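Local coordinates for protein Old Yellow Enzyme (Pichia, PDB 6AGZ) that probably uses its bound flavin mononucleotide to carry out the asymmetric reduction of carbon-carbon double bonds in enone compounds, at residues L193-I198 with R239-A244; N215-L220 with I259-Y264; M156-I161 with D207-S212. All coordinates share one frame; numbering follows the deposited sequence.

Interaction 1 of 3, residues L193-I198 with R239-A244; sequences LLDQFI and RLSPYA. With FMN (flavin mononucleotide), chain C.
Ile198 sets the end of its side chain, CD1, against the CD2 methyl of Leu240 at 4.5 Å, a light touch between two branched apolar groups. Ile198 is nearly straight at its second torsion (chi2 173°), which carries CD1 from the helix toward the strand end. Leu220, Phe262 and Ile265 also pack on this isoleucine, so an apolar branched side chain suits the place. One helical turn earlier Asp195 also points at segment 239-244, yet its OD2 stays 4.4 Å from Ser241 OG, and two waters fill the role of a direct bond. One donates to Asp195 OD2 at 2.6 Å and is hydrogen-bonded to Ser241 OG at 2.9 Å. The other donates to Asp195 OD1 at 2.9 Å and accepts from Ser241 N at 2.9 Å. Both ends have partners besides the water: Asp195 OD2 accepts from Gly191 N, and Ser241 OG is bonded to His190 N.

This is the carboxyl-terminal side of a TIM barrel, where helix 193-198 comes in after strand 183-187 and the next strand, 236-240, delivers Arg239 to the flavin. The end of Leu240 turns to Ile198, whereas Arg239 reaches the cofactor. A long, charged side chain suits that task: NH1 donates to FMN O2 at 2.8 Å and, almost straight at 170°, to FMN O2' at 2.9 Å. NH2 adds a weak bond to the ribityl O3'. Placed beside the pyrimidine end of the isoalloxazine, the guanidinium probably stabilises negative charge gathering there when the flavin is reduced.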
loop_
_atom_site.group_PDB
_atom_site.type_symbol
_atom_site.label_atom_id
_atom_site.label_comp_id
_atom_site.label_asym_id
_atom_site.label_seq_id
_atom_site.Cartn_x
_atom_site.Cartn_y
_atom_site.Cartn_z
ATOM N N LEU A 193 -14.417 -13.069 11.822
ATOM C CA LEU A 193 -15.147 -13.414 10.599
ATOM C C LEU A 193 -14.793 -12.503 9.426
ATOM O O LEU A 193 -14.419 -12.979 8.346
ATOM C CB LEU A 193 -16.655 -13.372 10.853
ATOM C CG LEU A 193 -17.455 -13.816 9.622
ATOM C CD1 LEU A 193 -17.396 -15.329 9.451
ATOM C CD2 LEU A 193 -18.894 -13.330 9.666
ATOM N N LEU A 194 -14.919 -11.190 9.615
ATOM C CA LEU A 194 -14.685 -10.270 8.505
ATOM C C LEU A 194 -13.241 -10.344 8.026
ATOM O O LEU A 194 -12.977 -10.353 6.816
ATOM C CB LEU A 194 -15.047 -8.846 8.917
ATOM C CG LEU A 194 -16.412 -8.678 9.584
ATOM C CD1 LEU A 194 -16.773 -7.222 9.606
ATOM C CD2 LEU A 194 -17.494 -9.475 8.877
ATOM N N ASP A 195 -12.292 -10.407 8.964
ATOM C CA ASP A 195 -10.901 -10.619 8.588
ATOM C C ASP A 195 -10.742 -11.927 7.823
ATOM O O ASP A 195 -10.012 -11.986 6.827
ATOM C CB ASP A 195 -10.012 -10.604 9.832
ATOM C CG ASP A 195 -8.551 -10.374 9.501
ATOM O OD1 ASP A 195 -8.271 -9.625 8.543
ATOM O OD2 ASP A 195 -7.684 -10.942 10.198
ATOM N N GLN A 196 -11.431 -12.984 8.269
ATOM C CA GLN A 196 -11.398 -14.253 7.547
ATOM C C GLN A 196 -11.845 -14.078 6.102
ATOM O O GLN A 196 -11.278 -14.692 5.190
ATOM C CB GLN A 196 -12.274 -15.288 8.252
ATOM C CG GLN A 196 -11.827 -15.637 9.657
ATOM C CD GLN A 196 -12.926 -16.291 10.469
ATOM O OE1 GLN A 196 -13.823 -16.932 9.921
ATOM N NE2 GLN A 196 -12.867 -16.125 11.786
ATOM N N PHE A 197 -12.864 -13.246 5.869
ATOM C CA PHE A 197 -13.250 -12.951 4.494
ATOM C C PHE A 197 -12.177 -12.148 3.771
ATOM O O PHE A 197 -12.012 -12.291 2.554
ATOM C CB PHE A 197 -14.587 -12.211 4.460
ATOM C CG PHE A 197 -15.778 -13.122 4.415
ATOM C CD1 PHE A 197 -16.303 -13.657 5.581
ATOM C CD2 PHE A 197 -16.366 -13.456 3.207
ATOM C CE1 PHE A 197 -17.395 -14.503 5.541
ATOM C CE2 PHE A 197 -17.459 -14.302 3.159
ATOM C CZ PHE A 197 -17.973 -14.827 4.330
ATOM N N ILE A 198 -11.432 -11.312 4.500
ATOM C CA ILE A 198 -10.391 -10.510 3.862
ATOM C C ILE A 198 -9.164 -11.356 3.525
ATOM O O ILE A 198 -8.512 -11.131 2.497
ATOM C CB ILE A 198 -10.024 -9.318 4.766
ATOM C CG1 ILE A 198 -11.234 -8.405 4.967
ATOM C CG2 ILE A 198 -8.865 -8.528 4.184
ATOM C CD1 ILE A 198 -10.999 -7.305 5.978
ATOM N N ARG A 239 -12.186 -1.483 12.590
ATOM C CA ARG A 239 -10.822 -1.795 12.996
ATOM C C ARG A 239 -10.207 -2.798 12.030
ATOM O O ARG A 239 -10.858 -3.766 11.625
ATOM C CB ARG A 239 -10.762 -2.346 14.422
ATOM C CG ARG A 239 -9.337 -2.514 14.925
ATOM C CD ARG A 239 -9.277 -2.792 16.412
ATOM N NE ARG A 239 -8.218 -2.015 17.047
ATOM C CZ ARG A 239 -7.773 -2.223 18.281
ATOM N NH1 ARG A 239 -8.287 -3.196 19.018
ATOM N NH2 ARG A 239 -6.807 -1.463 18.775
ATOM N N LEU A 240 -8.947 -2.555 11.668
ATOM C CA LEU A 240 -8.204 -3.406 10.751
ATOM C C LEU A 240 -6.835 -3.717 11.340
ATOM O O LEU A 240 -6.250 -2.900 12.057
ATOM C CB LEU A 240 -8.039 -2.737 9.377
ATOM C CG LEU A 240 -9.323 -2.294 8.670
ATOM C CD1 LEU A 240 -9.009 -1.319 7.545
ATOM C CD2 LEU A 240 -10.086 -3.498 8.139
ATOM N N SER A 241 -6.328 -4.909 11.031
ATOM C CA SER A 241 -5.016 -5.358 11.500
ATOM C C SER A 241 -4.282 -6.022 10.344
ATOM O O SER A 241 -4.159 -7.251 10.285
ATOM C CB SER A 241 -5.151 -6.316 12.686
ATOM O OG SER A 241 -5.819 -7.506 12.303
ATOM N N PRO A 242 -3.771 -5.228 9.399
ATOM C CA PRO A 242 -3.178 -5.817 8.186
ATOM C C PRO A 242 -1.991 -6.728 8.451
ATOM O O PRO A 242 -1.808 -7.711 7.721
ATOM C CB PRO A 242 -2.764 -4.584 7.368
ATOM C CG PRO A 242 -3.604 -3.466 7.902
ATOM C CD PRO A 242 -3.769 -3.757 9.359
ATOM N N TYR A 243 -1.178 -6.440 9.467
ATOM C CA TYR A 243 0.031 -7.212 9.722
ATOM C C TYR A 243 -0.180 -8.389 10.665
ATOM O O TYR A 243 0.715 -9.232 10.782
ATOM C CB TYR A 243 1.127 -6.308 10.301
ATOM C CG TYR A 243 1.643 -5.264 9.340
ATOM C CD1 TYR A 243 2.382 -5.626 8.222
ATOM C CD2 TYR A 243 1.404 -3.914 9.558
ATOM C CE1 TYR A 243 2.861 -4.675 7.344
ATOM C CE2 TYR A 243 1.878 -2.955 8.685
ATOM C CZ TYR A 243 2.606 -3.341 7.579
ATOM O OH TYR A 243 3.083 -2.391 6.706
ATOM N N ALA A 244 -1.327 -8.468 11.335
ATOM C CA ALA A 244 -1.539 -9.507 12.332
ATOM C C ALA A 244 -1.601 -10.887 11.687
ATOM O O ALA A 244 -2.106 -11.059 10.575
ATOM C CB ALA A 244 -2.824 -9.239 13.116
HETATM N N1 FMN C . -9.008 -5.652 20.363
HETATM C C2 FMN C . -10.223 -5.650 19.703
HETATM O O2 FMN C . -10.327 -5.099 18.608
HETATM N N3 FMN C . -11.321 -6.266 20.267
HETATM C C4 FMN C . -11.207 -6.885 21.493
HETATM O O4 FMN C . -12.181 -7.436 22.003
HETATM C C4A FMN C . -9.987 -6.888 22.157
HETATM N N5 FMN C . -9.877 -7.507 23.380
HETATM C C5A FMN C . -8.671 -7.512 24.047
HETATM C C6 FMN C . -8.570 -8.139 25.282
HETATM C C7 FMN C . -7.358 -8.150 25.960
HETATM C C7M FMN C . -7.250 -8.825 27.293
HETATM C C8 FMN C . -6.246 -7.533 25.403
HETATM C C8M FMN C . -4.936 -7.543 26.134
HETATM C C9 FMN C . -6.348 -6.908 24.167
HETATM C C9A FMN C . -7.561 -6.893 23.485
HETATM N N10 FMN C . -7.668 -6.272 22.253
HETATM C C10 FMN C . -8.882 -6.270 21.590
HETATM C "C1'" FMN C . -6.475 -5.591 21.645
HETATM C "C2'" FMN C . -6.404 -4.176 22.226
HETATM O "O2'" FMN C . -7.566 -3.465 21.859
HETATM C "C3'" FMN C . -5.161 -3.403 21.788
HETATM O "O3'" FMN C . -5.182 -3.205 20.392
HETATM C "C4'" FMN C . -3.887 -4.137 22.194
HETATM O "O4'" FMN C . -3.985 -4.545 23.540
HETATM C "C5'" FMN C . -2.653 -3.256 22.042
HETATM O "O5'" FMN C . -2.834 -2.061 22.769
HETATM P P FMN C . -1.991 -1.800 24.116
HETATM O O1P FMN C . -0.522 -1.996 23.823
HETATM O O2P FMN C . -2.222 -0.389 24.599
HETATM O O3P FMN C . -2.443 -2.776 25.175
HETATM O O HOH W 1 -5.359 -9.907 10.773
HETATM O O HOH W 2 -7.815 -7.000 9.597
#

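Interaction 2 of 3, residues N215-L220 with I259-Y264; sequences NRARLL and IAQFGY
Arg216 and Gln261 meet through a bond from guanidinium to amide, joining two neighbouring parts of the helical layer that wraps a TIM barrel: the junction of helices 213-216 and 218-231, and the start of helix 258-274. Among the polar contacts, Arg216 NE gives the main bond, to Gln261 OE1 at 2.7 Å with an N-H...O angle of 159°. NH1 adds a weak second bond to the same oxygen. OE1 lies at the edge of the guanidinium, close to its plane, while the amide stands almost upright against it, the two planes 81° apart, and the donor comes in tilted from the carbonyl plane. Gln261 gets there by leaving its own helix with CG anti to N and then bending at chi2 (71°), which turns the amide across the gap. Its other end is used too, since NE2 is hydrogen-bonded to Ile213 O. Glutamine suits the place because one neutral group accepts from arginine and donates to a backbone carbonyl; a leucine here would probably leave Arg216 NE without its acceptor and Ile213 O without this donor.

The van der Waals contacts centre on Ala217, whose small CB lets the segments come close. It sits 3.8 Å from Gln261 NE2 and 3.9 Å from Tyr264 CE2, meeting the tyrosine at the ring edge, near its plane. Tyr264 also packs on Ile213 of the second subunit, and Ile259 on its own counterpart there, which puts this helix start at the dimer interface.

Within segment 215-220 a side-chain bond spans the helix junction: Arg218 NH2 donates to Asn215 OD1 at 2.7 Å, the oxygen lying in the guanidinium plane.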
loop_
_atom_site.group_PDB
_atom_site.type_symbol
_atom_site.label_atom_id
_atom_site.label_comp_id
_atom_site.label_asym_id
_atom_site.label_seq_id
_atom_site.Cartn_x
_atom_site.Cartn_y
_atom_site.Cartn_z
ATOM N N ASN A 215 -13.335 -8.798 -4.100
ATOM C CA ASN A 215 -14.274 -9.799 -3.605
ATOM C C ASN A 215 -14.032 -10.118 -2.135
ATOM O O ASN A 215 -14.987 -10.299 -1.371
ATOM C CB ASN A 215 -14.180 -11.065 -4.454
ATOM C CG ASN A 215 -14.770 -10.882 -5.837
ATOM O OD1 ASN A 215 -15.169 -9.779 -6.212
ATOM N ND2 ASN A 215 -14.827 -11.963 -6.604
ATOM N N ARG A 216 -12.766 -10.204 -1.721
ATOM C CA ARG A 216 -12.472 -10.517 -0.325
ATOM C C ARG A 216 -12.876 -9.382 0.606
ATOM O O ARG A 216 -13.250 -9.631 1.758
ATOM C CB ARG A 216 -10.988 -10.841 -0.153
ATOM C CG ARG A 216 -10.597 -12.226 -0.641
ATOM C CD ARG A 216 -9.141 -12.531 -0.332
ATOM N NE ARG A 216 -8.231 -11.660 -1.066
ATOM C CZ ARG A 216 -7.722 -11.950 -2.259
ATOM N NH1 ARG A 216 -6.899 -11.099 -2.857
ATOM N NH2 ARG A 216 -8.036 -13.093 -2.852
ATOM N N ALA A 217 -12.812 -8.141 0.134
ATOM C CA ALA A 217 -13.226 -6.987 0.917
ATOM C C ALA A 217 -14.713 -6.691 0.793
ATOM O O ALA A 217 -15.200 -5.756 1.438
ATOM C CB ALA A 217 -12.426 -5.749 0.497
ATOM N N ARG A 218 -15.444 -7.470 -0.009
ATOM C CA ARG A 218 -16.816 -7.110 -0.349
ATOM C C ARG A 218 -17.732 -7.163 0.868
ATOM O O ARG A 218 -18.534 -6.250 1.087
ATOM C CB ARG A 218 -17.344 -8.023 -1.456
ATOM C CG ARG A 218 -18.735 -7.645 -1.932
ATOM C CD ARG A 218 -19.141 -8.435 -3.162
ATOM N NE ARG A 218 -18.077 -8.475 -4.160
ATOM C CZ ARG A 218 -17.799 -7.483 -4.999
ATOM N NH1 ARG A 218 -18.505 -6.361 -4.963
ATOM N NH2 ARG A 218 -16.811 -7.611 -5.875
ATOM N N LEU A 219 -17.638 -8.229 1.667
ATOM C CA LEU A 219 -18.537 -8.369 2.811
ATOM C C LEU A 219 -18.368 -7.208 3.783
ATOM O O LEU A 219 -19.355 -6.618 4.241
ATOM C CB LEU A 219 -18.297 -9.707 3.515
ATOM C CG LEU A 219 -19.407 -10.191 4.458
ATOM C CD1 LEU A 219 -19.386 -11.702 4.582
ATOM C CD2 LEU A 219 -19.309 -9.565 5.838
ATOM N N LEU A 220 -17.119 -6.871 4.114
ATOM C CA LEU A 220 -16.864 -5.747 5.008
ATOM C C LEU A 220 -17.495 -4.467 4.474
ATOM O O LEU A 220 -18.201 -3.762 5.203
ATOM C CB LEU A 220 -15.360 -5.558 5.207
ATOM C CG LEU A 220 -14.970 -4.280 5.955
ATOM C CD1 LEU A 220 -15.489 -4.309 7.388
ATOM C CD2 LEU A 220 -13.465 -4.065 5.930
ATOM N N ILE A 259 -0.703 -4.801 2.076
ATOM C CA ILE A 259 -0.706 -3.404 1.649
ATOM C C ILE A 259 -1.646 -3.213 0.466
ATOM O O ILE A 259 -2.300 -2.170 0.340
ATOM C CB ILE A 259 0.733 -2.943 1.335
ATOM C CG1 ILE A 259 1.541 -2.828 2.630
ATOM C CG2 ILE A 259 0.737 -1.617 0.591
ATOM C CD1 ILE A 259 2.985 -2.421 2.424
ATOM N N ALA A 260 -1.754 -4.219 -0.405
ATOM C CA ALA A 260 -2.667 -4.141 -1.541
ATOM C C ALA A 260 -4.114 -4.365 -1.118
ATOM O O ALA A 260 -5.002 -3.585 -1.475
ATOM C CB ALA A 260 -2.263 -5.160 -2.607
ATOM N N GLN A 261 -4.365 -5.439 -0.370
ATOM C CA GLN A 261 -5.720 -5.769 0.064
ATOM C C GLN A 261 -6.292 -4.675 0.963
ATOM O O GLN A 261 -7.298 -4.029 0.634
ATOM C CB GLN A 261 -5.690 -7.117 0.789
ATOM C CG GLN A 261 -7.025 -7.624 1.288
ATOM C CD GLN A 261 -7.940 -8.080 0.171
ATOM O OE1 GLN A 261 -7.671 -9.076 -0.502
ATOM N NE2 GLN A 261 -9.039 -7.363 -0.019
ATOM N N PHE A 262 -5.639 -4.443 2.102
ATOM C CA PHE A 262 -6.099 -3.415 3.026
ATOM C C PHE A 262 -5.882 -2.018 2.465
ATOM O O PHE A 262 -6.594 -1.084 2.847
ATOM C CB PHE A 262 -5.397 -3.576 4.372
ATOM C CG PHE A 262 -5.706 -4.876 5.057
ATOM C CD1 PHE A 262 -6.726 -4.954 5.988
ATOM C CD2 PHE A 262 -4.988 -6.023 4.755
ATOM C CE1 PHE A 262 -7.019 -6.150 6.617
ATOM C CE2 PHE A 262 -5.277 -7.222 5.380
ATOM C CZ PHE A 262 -6.293 -7.285 6.312
ATOM N N GLY A 263 -4.906 -1.850 1.572
ATOM C CA GLY A 263 -4.801 -0.597 0.842
ATOM C C GLY A 263 -6.049 -0.310 0.030
ATOM O O GLY A 263 -6.530 0.827 -0.014
ATOM N N TYR A 264 -6.600 -1.343 -0.614
ATOM C CA TYR A 264 -7.858 -1.180 -1.335
ATOM C C TYR A 264 -9.008 -0.895 -0.379
ATOM O O TYR A 264 -9.869 -0.059 -0.676
ATOM C CB TYR A 264 -8.155 -2.423 -2.174
ATOM C CG TYR A 264 -9.585 -2.496 -2.670
ATOM C CD1 TYR A 264 -9.983 -1.810 -3.812
ATOM C CD2 TYR A 264 -10.538 -3.251 -1.997
ATOM C CE1 TYR A 264 -11.288 -1.873 -4.266
ATOM C CE2 TYR A 264 -11.843 -3.319 -2.442
ATOM C CZ TYR A 264 -12.214 -2.630 -3.576
ATOM O OH TYR A 264 -13.514 -2.698 -4.019
#

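Interaction 3 of 3, residues M156-I161 with D207-S212; sequences MTLEQI and DKYGGS
Asp207 OD1 holds the backbone N of Tyr209, whose ring receives Ile161 and Leu158, and is also hydrogen-bonded to a residue bordering segment 207-212. The bond from Tyr209 N is 3.0 Å long and reaches OD1 from above the carboxylate plane. It makes an Asx turn inside a type I beta turn running from Asp207 to Gly210, a place where the short side chain of aspartate can reach a backbone N two residues on. OD2 meanwhile forms a salt bridge with Arg205.

The turn sets the backbone of Tyr209, and its ring is the flat surface of the contact. Ile161 lies over one face in a CH-pi contact: CG2 stands 4.3 Å from the ring centroid, 24° off the normal, and is displaced toward the rim, where it comes within 3.9 Å of Tyr209 CZ. The beta-branched residue suits the site because CG2 and CD1 both reach the ring, CD1 lying 4.0 Å from Tyr209 CD2. With chi1 at -65°, CG2 lies anti to the backbone N, which places it over the ring face. Leu158, one turn earlier and nearer the solvent, brings CD2 to the ring edge, 4.1 Å from Tyr209 CE2. The phenol oxygen is satisfied by Glu222.

Thr157 and Gln160 begin the helix with a capping box. Gln160 N donates to Thr157 OG1 at 3.1 Å, and Thr157 N donates back to Gln160 OE1 at 2.9 Å, which secures the first turn that carries Leu158 and Ile161.

The tyrosine is thus wedged between the start of helix 158-179, helix 218-231 through Arg218 and Leu219, and Phe197 of helix 193-198, while Met156 follows directly on the short strand 153-155.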
loop_
_atom_site.group_PDB
_atom_site.type_symbol
_atom_site.label_atom_id
_atom_site.label_comp_id
_atom_site.label_asym_id
_atom_site.label_seq_id
_atom_site.Cartn_x
_atom_site.Cartn_y
_atom_site.Cartn_z
ATOM N N MET A 156 -20.087 -20.419 4.616
ATOM C CA MET A 156 -21.356 -19.709 4.690
ATOM C C MET A 156 -22.077 -19.733 3.349
ATOM O O MET A 156 -21.470 -19.537 2.292
ATOM C CB MET A 156 -21.132 -18.262 5.132
ATOM C CG MET A 156 -20.602 -18.114 6.545
ATOM S SD MET A 156 -20.524 -16.390 7.061
ATOM C CE MET A 156 -22.256 -15.957 7.020
ATOM N N THR A 157 -23.379 -19.988 3.398
ATOM C CA THR A 157 -24.216 -19.851 2.220
ATOM C C THR A 157 -24.482 -18.374 1.943
ATOM O O THR A 157 -24.180 -17.497 2.757
ATOM C CB THR A 157 -25.534 -20.603 2.404
ATOM O OG1 THR A 157 -26.296 -19.983 3.447
ATOM C CG2 THR A 157 -25.274 -22.055 2.775
ATOM N N LEU A 158 -25.047 -18.097 0.766
ATOM C CA LEU A 158 -25.464 -16.733 0.458
ATOM C C LEU A 158 -26.498 -16.238 1.461
ATOM O O LEU A 158 -26.455 -15.079 1.895
ATOM C CB LEU A 158 -26.015 -16.663 -0.966
ATOM C CG LEU A 158 -25.004 -16.404 -2.083
ATOM C CD1 LEU A 158 -25.583 -16.796 -3.432
ATOM C CD2 LEU A 158 -24.591 -14.941 -2.084
ATOM N N GLU A 159 -27.429 -17.114 1.852
ATOM C CA GLU A 159 -28.453 -16.734 2.819
ATOM C C GLU A 159 -27.840 -16.377 4.166
ATOM O O GLU A 159 -28.258 -15.408 4.809
ATOM C CB GLU A 159 -29.471 -17.865 2.973
ATOM C CG GLU A 159 -30.463 -17.665 4.107
ATOM C CD GLU A 159 -31.278 -16.392 3.966
ATOM O OE1 GLU A 159 -31.513 -15.951 2.820
ATOM O OE2 GLU A 159 -31.683 -15.829 5.005
ATOM N N GLN A 160 -26.845 -17.148 4.612
ATOM C CA GLN A 160 -26.202 -16.848 5.886
ATOM C C GLN A 160 -25.429 -15.536 5.833
ATOM O O GLN A 160 -25.326 -14.839 6.848
ATOM C CB GLN A 160 -25.282 -18.001 6.292
ATOM C CG GLN A 160 -26.029 -19.272 6.671
ATOM C CD GLN A 160 -25.107 -20.458 6.883
ATOM O OE1 GLN A 160 -24.124 -20.633 6.165
ATOM N NE2 GLN A 160 -25.424 -21.281 7.876
ATOM N N ILE A 161 -24.890 -15.179 4.666
ATOM C CA ILE A 161 -24.187 -13.906 4.529
ATOM C C ILE A 161 -25.178 -12.748 4.573
ATOM O O ILE A 161 -24.958 -11.741 5.263
ATOM C CB ILE A 161 -23.352 -13.895 3.236
ATOM C CG1 ILE A 161 -22.234 -14.939 3.321
ATOM C CG2 ILE A 161 -22.777 -12.509 2.977
ATOM C CD1 ILE A 161 -21.450 -15.110 2.037
ATOM N N ASP A 207 -17.233 -17.439 -5.370
ATOM C CA ASP A 207 -18.296 -16.509 -5.720
ATOM C C ASP A 207 -17.770 -15.082 -5.558
ATOM O O ASP A 207 -16.565 -14.854 -5.430
ATOM C CB ASP A 207 -19.556 -16.781 -4.896
ATOM C CG ASP A 207 -19.333 -16.659 -3.394
ATOM O OD1 ASP A 207 -18.278 -16.146 -2.963
ATOM O OD2 ASP A 207 -20.234 -17.075 -2.636
ATOM N N LYS A 208 -18.670 -14.099 -5.568
ATOM C CA LYS A 208 -18.241 -12.706 -5.519
ATOM C C LYS A 208 -17.709 -12.278 -4.154
ATOM O O LYS A 208 -17.347 -11.106 -3.999
ATOM C CB LYS A 208 -19.391 -11.787 -5.935
ATOM C CG LYS A 208 -20.537 -11.719 -4.944
ATOM C CD LYS A 208 -21.464 -10.563 -5.285
ATOM C CE LYS A 208 -22.659 -10.501 -4.349
ATOM N NZ LYS A 208 -23.512 -9.315 -4.642
ATOM N N TYR A 209 -17.648 -13.169 -3.166
ATOM C CA TYR A 209 -17.093 -12.834 -1.861
ATOM C C TYR A 209 -15.689 -13.389 -1.660
ATOM O O TYR A 209 -15.161 -13.327 -0.545
ATOM C CB TYR A 209 -18.025 -13.319 -0.749
ATOM C CG TYR A 209 -19.296 -12.506 -0.644
ATOM C CD1 TYR A 209 -19.295 -11.261 -0.027
ATOM C CD2 TYR A 209 -20.492 -12.977 -1.168
ATOM C CE1 TYR A 209 -20.452 -10.509 0.068
ATOM C CE2 TYR A 209 -21.655 -12.233 -1.077
ATOM C CZ TYR A 209 -21.629 -11.000 -0.457
ATOM O OH TYR A 209 -22.782 -10.255 -0.364
ATOM N N GLY A 210 -15.076 -13.932 -2.713
ATOM C CA GLY A 210 -13.702 -14.384 -2.651
ATOM C C GLY A 210 -13.101 -14.422 -4.040
ATOM O O GLY A 210 -13.793 -14.257 -5.046
ATOM N N GLY A 211 -11.789 -14.646 -4.083
ATOM C CA GLY A 211 -11.077 -14.790 -5.335
ATOM C C GLY A 211 -10.420 -13.536 -5.868
ATOM O O GLY A 211 -9.747 -13.606 -6.903
ATOM N N SER A 212 -10.592 -12.395 -5.207
ATOM C CA SER A 212 -9.905 -11.174 -5.606
ATOM C C SER A 212 -9.886 -10.226 -4.418
ATOM O O SER A 212 -10.518 -10.477 -3.388
ATOM C CB SER A 212 -10.572 -10.519 -6.822
ATOM O OG SER A 212 -11.805 -9.917 -6.471
#

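In the fold
From the N terminus, segment 156-161 opens interaction 3 at the start of helix 158-179. The chain then passes through barrel strand 183-187 to segment 193-198, which opens interaction 1 before 207-212 closes interaction 3, so these two cross. Segment 215-220 next opens interaction 2; 239-244, at the end of strand 236-240, closes interaction 1. Segment 259-264, on helix 258-274, then closes interaction 2, giving a second crossing. Interactions 3 and 2 follow in series, joined by hydrogen bonds from Arg218 to Lys208 O and from Asn215 to Gly210 O. Phe197 packs on both Leu219 and Met156. Together they tie consecutive beta-alpha units of the barrel wall, from near the flavin outward to the subunit interface.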